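Local coordinates for protein cellulase (PDB 6UI3) that is the family 5 catalytic domain of a larger cellulase, a broad-specificity endoglucanase that hydrolyses cellulose and probably also xylan, at residues 103-108 with 146-151. Numbering follows the deposited sequence.
Sequences IVNIHH and IFDTIN
Val104 sits between Ile146 and Asp148 of the next strand and bonds to both. Its N donates to Ile146 O at 3.0 Å, and its O accepts from Asp148 N at 3.0 Å. On one face of the sheet, Ile103 CG2 packs on Asp148 CB at 3.6 Å, while Ile103 CG1 meets the side chain of Ile146. Asp148 OD2 forms a salt bridge with Arg64 NE of strand 62-65, which lies beyond strand 101-105. Strands 101-105 and 145-148 are the third and fourth of a parallel eight-stranded TIM barrel. Helix 120-137 connects them in a beta-alpha-beta unit. Beyond the strands the register skips Thr149, and Ile106 N is buried without a partner. The segments bond again where Asn151 N donates to Ile106 O at 2.9 Å, bent to 130° at the hydrogen. Beside this bond, Ile150 CD1 touches Ile106 CG2 at 3.8 Å. Here, at the C-terminal end of the barrel, where TIM-barrel enzymes carry their active site, the Asn151 amide stacks over one face of the His107 ring, the planes 13° apart. CG of Asn151 is anti to the backbone N (chi1 171°), which carries the amide across the ring. Its ND2 is 3.1 Å from His107 NE2, but they are not hydrogen-bonded; Asn151 OD1 accepts from Arg64, and ND2 donates to Gln112. Asn105 ND2 donates to His107 ND1 at 3.0 Å, close to the ring plane, and so restrains the ring's rotation. The looser end is His108, partly exposed, whose CE1 comes no nearer than 4.1 Å to Asn151 ND2.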
loop_
_atom_site.group_PDB
_atom_site.type_symbol
_atom_site.label_atom_id
_atom_site.label_comp_id
_atom_site.label_asym_id
_atom_site.label_seq_id
_atom_site.Cartn_x
_atom_site.Cartn_y
_atom_site.Cartn_z
ATOM N N ILE A 103 -7.203 2.027 2.417
ATOM C CA ILE A 103 -6.630 0.676 2.425
ATOM C C ILE A 103 -6.054 0.440 3.813
ATOM O O ILE A 103 -5.235 1.237 4.279
ATOM C CB ILE A 103 -5.531 0.517 1.357
ATOM C CG1 ILE A 103 -6.103 0.699 -0.054
ATOM C CG2 ILE A 103 -4.834 -0.844 1.488
ATOM C CD1 ILE A 103 -5.065 1.073 -1.090
ATOM N N VAL A 104 -6.453 -0.656 4.467
ATOM C CA VAL A 104 -5.894 -1.084 5.749
ATOM C C VAL A 104 -5.142 -2.394 5.537
ATOM O O VAL A 104 -5.602 -3.268 4.798
ATOM C CB VAL A 104 -7.014 -1.266 6.793
ATOM C CG1 VAL A 104 -6.473 -1.896 8.084
ATOM C CG2 VAL A 104 -7.674 0.044 7.134
ATOM N N ASN A 105 -3.994 -2.542 6.207
ATOM C CA ASN A 105 -3.148 -3.712 6.010
ATOM C C ASN A 105 -2.622 -4.217 7.355
ATOM O O ASN A 105 -3.050 -3.786 8.423
ATOM C CB ASN A 105 -2.017 -3.395 5.014
ATOM C CG ASN A 105 -0.946 -2.484 5.589
ATOM O OD1 ASN A 105 -0.992 -2.106 6.761
ATOM N ND2 ASN A 105 0.028 -2.108 4.747
ATOM N N ILE A 106 -1.707 -5.189 7.266
ATOM C CA ILE A 106 -0.775 -5.560 8.326
ATOM C C ILE A 106 0.605 -5.148 7.835
ATOM O O ILE A 106 1.006 -5.539 6.735
ATOM C CB ILE A 106 -0.826 -7.079 8.605
ATOM C CG1 ILE A 106 -2.225 -7.505 9.072
ATOM C CG2 ILE A 106 0.259 -7.461 9.616
ATOM C CD1 ILE A 106 -2.361 -9.001 9.344
ATOM N N HIS A 107 1.331 -4.375 8.643
ATOM C CA HIS A 107 2.535 -3.675 8.175
ATOM C C HIS A 107 3.563 -3.694 9.295
ATOM O O HIS A 107 3.358 -3.106 10.357
ATOM C CB HIS A 107 2.139 -2.241 7.800
ATOM C CG HIS A 107 3.067 -1.523 6.873
ATOM N ND1 HIS A 107 2.642 -1.022 5.659
ATOM C CD2 HIS A 107 4.358 -1.158 7.013
ATOM C CE1 HIS A 107 3.651 -0.388 5.093
ATOM N NE2 HIS A 107 4.700 -0.455 5.887
ATOM N N HIS A 108 4.664 -4.401 9.077
ATOM C CA HIS A 108 5.761 -4.524 10.029
ATOM C C HIS A 108 5.420 -5.328 11.290
ATOM O O HIS A 108 6.191 -5.276 12.249
ATOM C CB HIS A 108 6.379 -3.192 10.479
ATOM C CG HIS A 108 6.903 -2.327 9.374
ATOM N ND1 HIS A 108 7.442 -2.831 8.208
ATOM C CD2 HIS A 108 6.994 -0.980 9.283
ATOM C CE1 HIS A 108 7.817 -1.824 7.434
ATOM N NE2 HIS A 108 7.568 -0.691 8.068
ATOM N N ILE A 146 -10.691 -1.073 1.513
ATOM C CA ILE A 146 -9.985 -2.165 0.853
ATOM C C ILE A 146 -9.021 -2.775 1.869
ATOM O O ILE A 146 -8.454 -2.046 2.689
ATOM C CB ILE A 146 -9.193 -1.588 -0.341
ATOM C CG1 ILE A 146 -10.125 -0.939 -1.370
ATOM C CG2 ILE A 146 -8.284 -2.665 -0.967
ATOM C CD1 ILE A 146 -9.394 -0.056 -2.375
ATOM N N PHE A 147 -8.824 -4.092 1.823
ATOM C CA PHE A 147 -7.863 -4.775 2.688
ATOM C C PHE A 147 -6.643 -5.214 1.877
ATOM O O PHE A 147 -6.778 -5.621 0.720
ATOM C CB PHE A 147 -8.504 -6.020 3.309
ATOM C CG PHE A 147 -9.663 -5.749 4.250
ATOM C CD1 PHE A 147 -9.811 -4.534 4.907
ATOM C CD2 PHE A 147 -10.601 -6.748 4.493
ATOM C CE1 PHE A 147 -10.876 -4.333 5.803
ATOM C CE2 PHE A 147 -11.652 -6.546 5.375
ATOM C CZ PHE A 147 -11.791 -5.342 6.020
ATOM N N ASP A 148 -5.461 -5.160 2.494
ATOM C CA ASP A 148 -4.161 -5.503 1.891
ATOM C C ASP A 148 -3.524 -6.501 2.852
ATOM O O ASP A 148 -3.239 -6.159 3.999
ATOM C CB ASP A 148 -3.392 -4.181 1.723
ATOM C CG ASP A 148 -1.907 -4.321 1.379
ATOM O OD1 ASP A 148 -1.380 -5.444 1.192
ATOM O OD2 ASP A 148 -1.257 -3.227 1.284
ATOM N N THR A 149 -3.361 -7.760 2.427
ATOM C CA THR A 149 -3.244 -8.865 3.391
ATOM C C THR A 149 -1.958 -8.832 4.226
ATOM O O THR A 149 -1.938 -9.348 5.350
ATOM C CB THR A 149 -3.320 -10.227 2.686
ATOM O OG1 THR A 149 -2.210 -10.331 1.779
ATOM C CG2 THR A 149 -4.651 -10.447 1.977
ATOM N N ILE A 150 -0.873 -8.295 3.674
ATOM C CA ILE A 150 0.422 -8.179 4.354
ATOM C C ILE A 150 1.249 -7.212 3.513
ATOM O O ILE A 150 1.182 -7.254 2.290
ATOM C CB ILE A 150 1.090 -9.556 4.561
ATOM C CG1 ILE A 150 2.404 -9.427 5.344
ATOM C CG2 ILE A 150 1.289 -10.284 3.233
ATOM C CD1 ILE A 150 2.277 -8.895 6.770
ATOM N N ASN A 151 2.029 -6.345 4.145
ATOM C CA ASN A 151 2.739 -5.271 3.433
ATOM C C ASN A 151 3.855 -5.794 2.522
ATOM O O ASN A 151 3.722 -5.778 1.293
ATOM C CB ASN A 151 3.260 -4.278 4.476
ATOM C CG ASN A 151 4.178 -3.264 3.887
ATOM O OD1 ASN A 151 3.818 -2.618 2.890
ATOM N ND2 ASN A 151 5.358 -3.114 4.454
#